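Local coordinates for Sso-CP2 metallo-carboxypetidase (Sulfolobus solfataricus, PDB 4MMO), which binds zinc and, as an M20-family metallo-carboxypeptidase, probably removes residues from the C-terminal ends of peptides, at residues Asn61-Asp73 and Asn153-Ala165. Sequence-based numbering, arbitrary orientation.
Sequences NAKKTLLIYNHYD and NKLKADSVIMEGA
Met162 lays its CE methyl over one face of the Tyr69 ring, 4.0 Å from the centroid, a CH-pi contact with SD farther off and oblique; the backbone N of Glu163 lies at the ring edge. The chain bends at chi2 (-55°) and again at chi3, which brings that methyl back to the ring, although Met162 CB starts away from strand 65-71. On the His71 imidazole, Glu163 OE2 sits at the edge near the ring plane, 2.9 Å from NE2, the carboxylate turned 64° to the ring; both groups bind the zinc ion, which Asp104 also holds. ND1 donates in the ring plane to Asp73 O (2.9 Å), which, with zinc on NE2, helps to fix the ring's rotation. A leucine in place of His71, with no ring nitrogen, would probably weaken the hold on the zinc and leave Asp73 O without this donor. Behind the site the strands run parallel: Leu67 N donates a hydrogen bond to Ser159 O, and Leu67 O accepts one from Ile161 N. At the far end Asp158 OD2 accepts a hydrogen bond from Thr65 N (2.7 Å) through its anti lone pair. Metal ligands at or just beyond the C-terminal ends of adjacent parallel strands illustrate the zinc site of M20 catalytic domains.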
loop_
_atom_site.group_PDB
_atom_site.type_symbol
_atom_site.label_atom_id
_atom_site.label_comp_id
_atom_site.label_asym_id
_atom_site.label_seq_id
_atom_site.Cartn_x
_atom_site.Cartn_y
_atom_site.Cartn_z
ATOM N N ASN A 61 2.138 -43.746 -34.541
ATOM C CA ASN A 61 2.888 -44.971 -34.276
ATOM C C ASN A 61 4.404 -44.784 -34.319
ATOM O O ASN A 61 5.142 -45.716 -34.641
ATOM C CB ASN A 61 2.467 -46.069 -35.257
ATOM C CG ASN A 61 1.013 -46.461 -35.096
ATOM O OD1 ASN A 61 0.181 -46.188 -35.962
ATOM N ND2 ASN A 61 0.697 -47.105 -33.977
ATOM N N ALA A 62 4.865 -43.582 -33.992
ATOM C CA ALA A 62 6.297 -43.306 -33.948
ATOM C C ALA A 62 6.878 -43.772 -32.620
ATOM O O ALA A 62 6.149 -43.963 -31.644
ATOM C CB ALA A 62 6.561 -41.824 -34.151
ATOM N N LYS A 63 8.195 -43.951 -32.590
ATOM C CA LYS A 63 8.882 -44.432 -31.399
ATOM C C LYS A 63 8.995 -43.350 -30.327
ATOM O O LYS A 63 9.055 -43.654 -29.135
ATOM C CB LYS A 63 10.276 -44.946 -31.770
ATOM C CG LYS A 63 10.258 -46.201 -32.627
ATOM C CD LYS A 63 11.667 -46.677 -32.960
ATOM C CE LYS A 63 11.643 -47.989 -33.729
ATOM N NZ LYS A 63 11.130 -47.820 -35.118
ATOM N N LYS A 64 9.029 -42.092 -30.758
ATOM C CA LYS A 64 9.160 -40.962 -29.839
ATOM C C LYS A 64 7.831 -40.246 -29.627
ATOM O O LYS A 64 7.030 -40.116 -30.556
ATOM C CB LYS A 64 10.194 -39.968 -30.364
ATOM C CG LYS A 64 11.632 -40.429 -30.204
ATOM C CD LYS A 64 12.581 -39.436 -30.839
ATOM C CE LYS A 64 14.032 -39.772 -30.555
ATOM N NZ LYS A 64 14.940 -38.704 -31.055
ATOM N N THR A 65 7.616 -39.775 -28.400
ATOM C CA THR A 65 6.407 -39.037 -28.046
ATOM C C THR A 65 6.774 -37.691 -27.436
ATOM O O THR A 65 7.537 -37.624 -26.469
ATOM C CB THR A 65 5.543 -39.821 -27.046
ATOM O OG1 THR A 65 5.151 -41.068 -27.629
ATOM C CG2 THR A 65 4.292 -39.029 -26.664
ATOM N N LEU A 66 6.218 -36.628 -28.009
ATOM C CA LEU A 66 6.446 -35.272 -27.532
ATOM C C LEU A 66 5.194 -34.708 -26.848
ATOM O O LEU A 66 4.094 -34.767 -27.395
ATOM C CB LEU A 66 6.850 -34.376 -28.706
ATOM C CG LEU A 66 7.011 -32.883 -28.411
ATOM C CD1 LEU A 66 8.187 -32.637 -27.476
ATOM C CD2 LEU A 66 7.172 -32.099 -29.703
ATOM N N LEU A 67 5.377 -34.163 -25.651
ATOM C CA LEU A 67 4.317 -33.461 -24.936
ATOM C C LEU A 67 4.488 -31.960 -25.149
ATOM O O LEU A 67 5.537 -31.405 -24.833
ATOM C CB LEU A 67 4.371 -33.794 -23.440
ATOM C CG LEU A 67 3.315 -33.139 -22.539
ATOM C CD1 LEU A 67 1.910 -33.497 -22.989
ATOM C CD2 LEU A 67 3.519 -33.556 -21.092
ATOM N N ILE A 68 3.465 -31.312 -25.699
ATOM C CA ILE A 68 3.519 -29.875 -25.961
ATOM C C ILE A 68 2.595 -29.117 -25.008
ATOM O O ILE A 68 1.400 -29.387 -24.953
ATOM C CB ILE A 68 3.135 -29.557 -27.422
ATOM C CG1 ILE A 68 4.124 -30.234 -28.375
ATOM C CG2 ILE A 68 3.100 -28.042 -27.657
ATOM C CD1 ILE A 68 3.885 -29.949 -29.847
ATOM N N TYR A 69 3.166 -28.169 -24.270
ATOM C CA TYR A 69 2.421 -27.359 -23.313
ATOM C C TYR A 69 2.266 -25.924 -23.806
ATOM O O TYR A 69 3.228 -25.296 -24.245
ATOM C CB TYR A 69 3.121 -27.364 -21.946
ATOM C CG TYR A 69 2.602 -26.323 -20.971
ATOM C CD1 TYR A 69 3.123 -25.036 -20.961
ATOM C CD2 TYR A 69 1.598 -26.628 -20.060
ATOM C CE1 TYR A 69 2.658 -24.081 -20.080
ATOM C CE2 TYR A 69 1.124 -25.674 -19.167
ATOM C CZ TYR A 69 1.658 -24.403 -19.185
ATOM O OH TYR A 69 1.196 -23.444 -18.311
ATOM N N ASN A 70 1.040 -25.417 -23.727
ATOM C CA ASN A 70 0.758 -24.003 -23.954
ATOM C C ASN A 70 -0.394 -23.584 -23.045
ATOM O O ASN A 70 -1.004 -24.428 -22.399
ATOM C CB ASN A 70 0.404 -23.743 -25.420
ATOM C CG ASN A 70 1.608 -23.837 -26.341
ATOM O OD1 ASN A 70 1.765 -24.810 -27.076
ATOM N ND2 ASN A 70 2.455 -22.816 -26.314
ATOM N N HIS A 71 -0.687 -22.291 -22.977
ATOM C CA HIS A 71 -1.827 -21.828 -22.187
ATOM C C HIS A 71 -2.667 -20.833 -22.970
ATOM O O HIS A 71 -2.133 -19.930 -23.616
ATOM C CB HIS A 71 -1.374 -21.236 -20.851
ATOM C CG HIS A 71 -0.514 -20.017 -20.983
ATOM N ND1 HIS A 71 -1.031 -18.760 -21.177
ATOM C CD2 HIS A 71 0.832 -19.877 -20.939
ATOM C CE1 HIS A 71 -0.035 -17.885 -21.246
ATOM N NE2 HIS A 71 1.100 -18.539 -21.105
ATOM N N TYR A 72 -3.985 -21.019 -22.914
ATOM C CA TYR A 72 -4.911 -20.191 -23.682
ATOM C C TYR A 72 -5.387 -18.964 -22.905
ATOM O O TYR A 72 -6.012 -18.074 -23.475
ATOM C CB TYR A 72 -6.108 -21.018 -24.169
ATOM C CG TYR A 72 -6.958 -21.625 -23.074
ATOM C CD1 TYR A 72 -8.020 -20.918 -22.515
ATOM C CD2 TYR A 72 -6.715 -22.910 -22.616
ATOM C CE1 TYR A 72 -8.803 -21.475 -21.519
ATOM C CE2 TYR A 72 -7.493 -23.478 -21.622
ATOM C CZ TYR A 72 -8.534 -22.754 -21.075
ATOM O OH TYR A 72 -9.307 -23.320 -20.087
ATOM N N ASP A 73 -5.083 -18.909 -21.613
ATOM C CA ASP A 73 -5.450 -17.751 -20.807
ATOM C C ASP A 73 -4.435 -16.637 -20.992
ATOM O O ASP A 73 -3.270 -16.897 -21.292
ATOM C CB ASP A 73 -5.566 -18.115 -19.321
ATOM C CG ASP A 73 -4.244 -18.573 -18.721
ATOM O OD1 ASP A 73 -3.614 -19.475 -19.303
ATOM O OD2 ASP A 73 -3.833 -18.032 -17.671
ATOM N N ASN A 153 0.029 -41.574 -16.383
ATOM C CA ASN A 153 0.174 -42.566 -17.447
ATOM C C ASN A 153 -0.265 -42.000 -18.796
ATOM O O ASN A 153 0.418 -42.177 -19.802
ATOM C CB ASN A 153 -0.615 -43.836 -17.128
ATOM C CG ASN A 153 -0.012 -44.628 -15.980
ATOM O OD1 ASN A 153 1.187 -44.544 -15.709
ATOM N ND2 ASN A 153 -0.844 -45.407 -15.303
ATOM N N LYS A 154 -1.394 -41.303 -18.810
ATOM C CA LYS A 154 -1.921 -40.731 -20.044
ATOM C C LYS A 154 -0.968 -39.706 -20.669
ATOM O O LYS A 154 -0.919 -39.559 -21.888
ATOM C CB LYS A 154 -3.285 -40.082 -19.791
ATOM C CG LYS A 154 -3.824 -39.315 -20.994
ATOM C CD LYS A 154 -5.343 -39.232 -21.005
ATOM C CE LYS A 154 -5.851 -37.981 -20.317
ATOM N NZ LYS A 154 -7.339 -37.935 -20.326
ATOM N N LEU A 155 -0.213 -39.008 -19.827
ATOM C CA LEU A 155 0.634 -37.911 -20.280
ATOM C C LEU A 155 2.077 -38.325 -20.541
ATOM O O LEU A 155 2.924 -37.474 -20.815
ATOM C CB LEU A 155 0.616 -36.787 -19.245
ATOM C CG LEU A 155 -0.736 -36.101 -19.060
ATOM C CD1 LEU A 155 -0.677 -35.149 -17.875
ATOM C CD2 LEU A 155 -1.137 -35.363 -20.327
ATOM N N LYS A 156 2.357 -39.622 -20.457
ATOM C CA LYS A 156 3.714 -40.120 -20.656
ATOM C C LYS A 156 4.271 -39.674 -22.001
ATOM O O LYS A 156 3.612 -39.799 -23.033
ATOM C CB LYS A 156 3.758 -41.645 -20.566
ATOM C CG LYS A 156 5.162 -42.216 -20.716
ATOM C CD LYS A 156 5.167 -43.734 -20.696
ATOM C CE LYS A 156 6.588 -44.276 -20.738
ATOM N NZ LYS A 156 6.623 -45.756 -20.594
ATOM N N ALA A 157 5.490 -39.147 -21.974
ATOM C CA ALA A 157 6.171 -38.707 -23.183
ATOM C C ALA A 157 7.673 -38.740 -22.936
ATOM O O ALA A 157 8.110 -38.716 -21.788
ATOM C CB ALA A 157 5.724 -37.311 -23.560
ATOM N N ASP A 158 8.457 -38.793 -24.011
ATOM C CA ASP A 158 9.913 -38.845 -23.895
ATOM C C ASP A 158 10.501 -37.460 -23.688
ATOM O O ASP A 158 11.593 -37.316 -23.144
ATOM C CB ASP A 158 10.525 -39.480 -25.143
ATOM C CG ASP A 158 9.903 -40.818 -25.466
ATOM O OD1 ASP A 158 10.094 -41.766 -24.675
ATOM O OD2 ASP A 158 9.215 -40.920 -26.502
ATOM N N SER A 159 9.780 -36.437 -24.130
ATOM C CA SER A 159 10.238 -35.067 -23.952
ATOM C C SER A 159 9.061 -34.109 -23.916
ATOM O O SER A 159 7.948 -34.460 -24.301
ATOM C CB SER A 159 11.196 -34.670 -25.074
ATOM O OG SER A 159 10.541 -34.679 -26.329
ATOM N N VAL A 160 9.326 -32.894 -23.449
ATOM C CA VAL A 160 8.300 -31.881 -23.335
ATOM C C VAL A 160 8.837 -30.520 -23.748
ATOM O O VAL A 160 9.977 -30.174 -23.437
ATOM C CB VAL A 160 7.751 -31.804 -21.888
ATOM C CG1 VAL A 160 8.885 -31.591 -20.889
ATOM C CG2 VAL A 160 6.706 -30.707 -21.758
ATOM N N ILE A 161 8.012 -29.755 -24.458
ATOM C CA ILE A 161 8.323 -28.356 -24.722
ATOM C C ILE A 161 7.301 -27.462 -24.020
ATOM O O ILE A 161 6.093 -27.690 -24.095
ATOM C CB ILE A 161 8.423 -28.041 -26.238
ATOM C CG1 ILE A 161 7.100 -28.302 -26.959
ATOM C CG2 ILE A 161 9.554 -28.875 -26.873
ATOM C CD1 ILE A 161 7.059 -27.724 -28.362
ATOM N N MET A 162 7.805 -26.458 -23.310
ATOM C CA MET A 162 6.956 -25.567 -22.536
ATOM C C MET A 162 6.355 -24.497 -23.448
ATOM O O MET A 162 6.371 -24.651 -24.669
ATOM C CB MET A 162 7.752 -24.958 -21.384
ATOM C CG MET A 162 8.272 -25.986 -20.394
ATOM S SD MET A 162 6.983 -27.058 -19.717
ATOM C CE MET A 162 5.960 -25.843 -18.875
ATOM N N GLU A 163 5.820 -23.426 -22.862
ATOM C CA GLU A 163 5.001 -22.477 -23.617
ATOM C C GLU A 163 5.789 -21.817 -24.752
ATOM O O GLU A 163 5.213 -21.405 -25.762
ATOM C CB GLU A 163 4.347 -21.431 -22.685
ATOM C CG GLU A 163 5.182 -20.200 -22.338
ATOM C CD GLU A 163 4.365 -19.114 -21.624
ATOM O OE1 GLU A 163 4.208 -18.011 -22.185
ATOM O OE2 GLU A 163 3.862 -19.346 -20.508
ATOM N N GLY A 164 7.105 -21.735 -24.589
ATOM C CA GLY A 164 7.973 -21.192 -25.619
ATOM C C GLY A 164 8.663 -19.908 -25.205
ATOM O O GLY A 164 8.517 -19.447 -24.071
ATOM N N ALA A 165 9.413 -19.326 -26.135
ATOM C CA ALA A 165 10.204 -18.136 -25.853
ATOM C C ALA A 165 10.347 -17.305 -27.116
ATOM O O ALA A 165 10.588 -17.841 -28.196
ATOM C CB ALA A 165 11.576 -18.532 -25.320
HETATM O O HOH W 1 6.949 -42.894 -27.073
#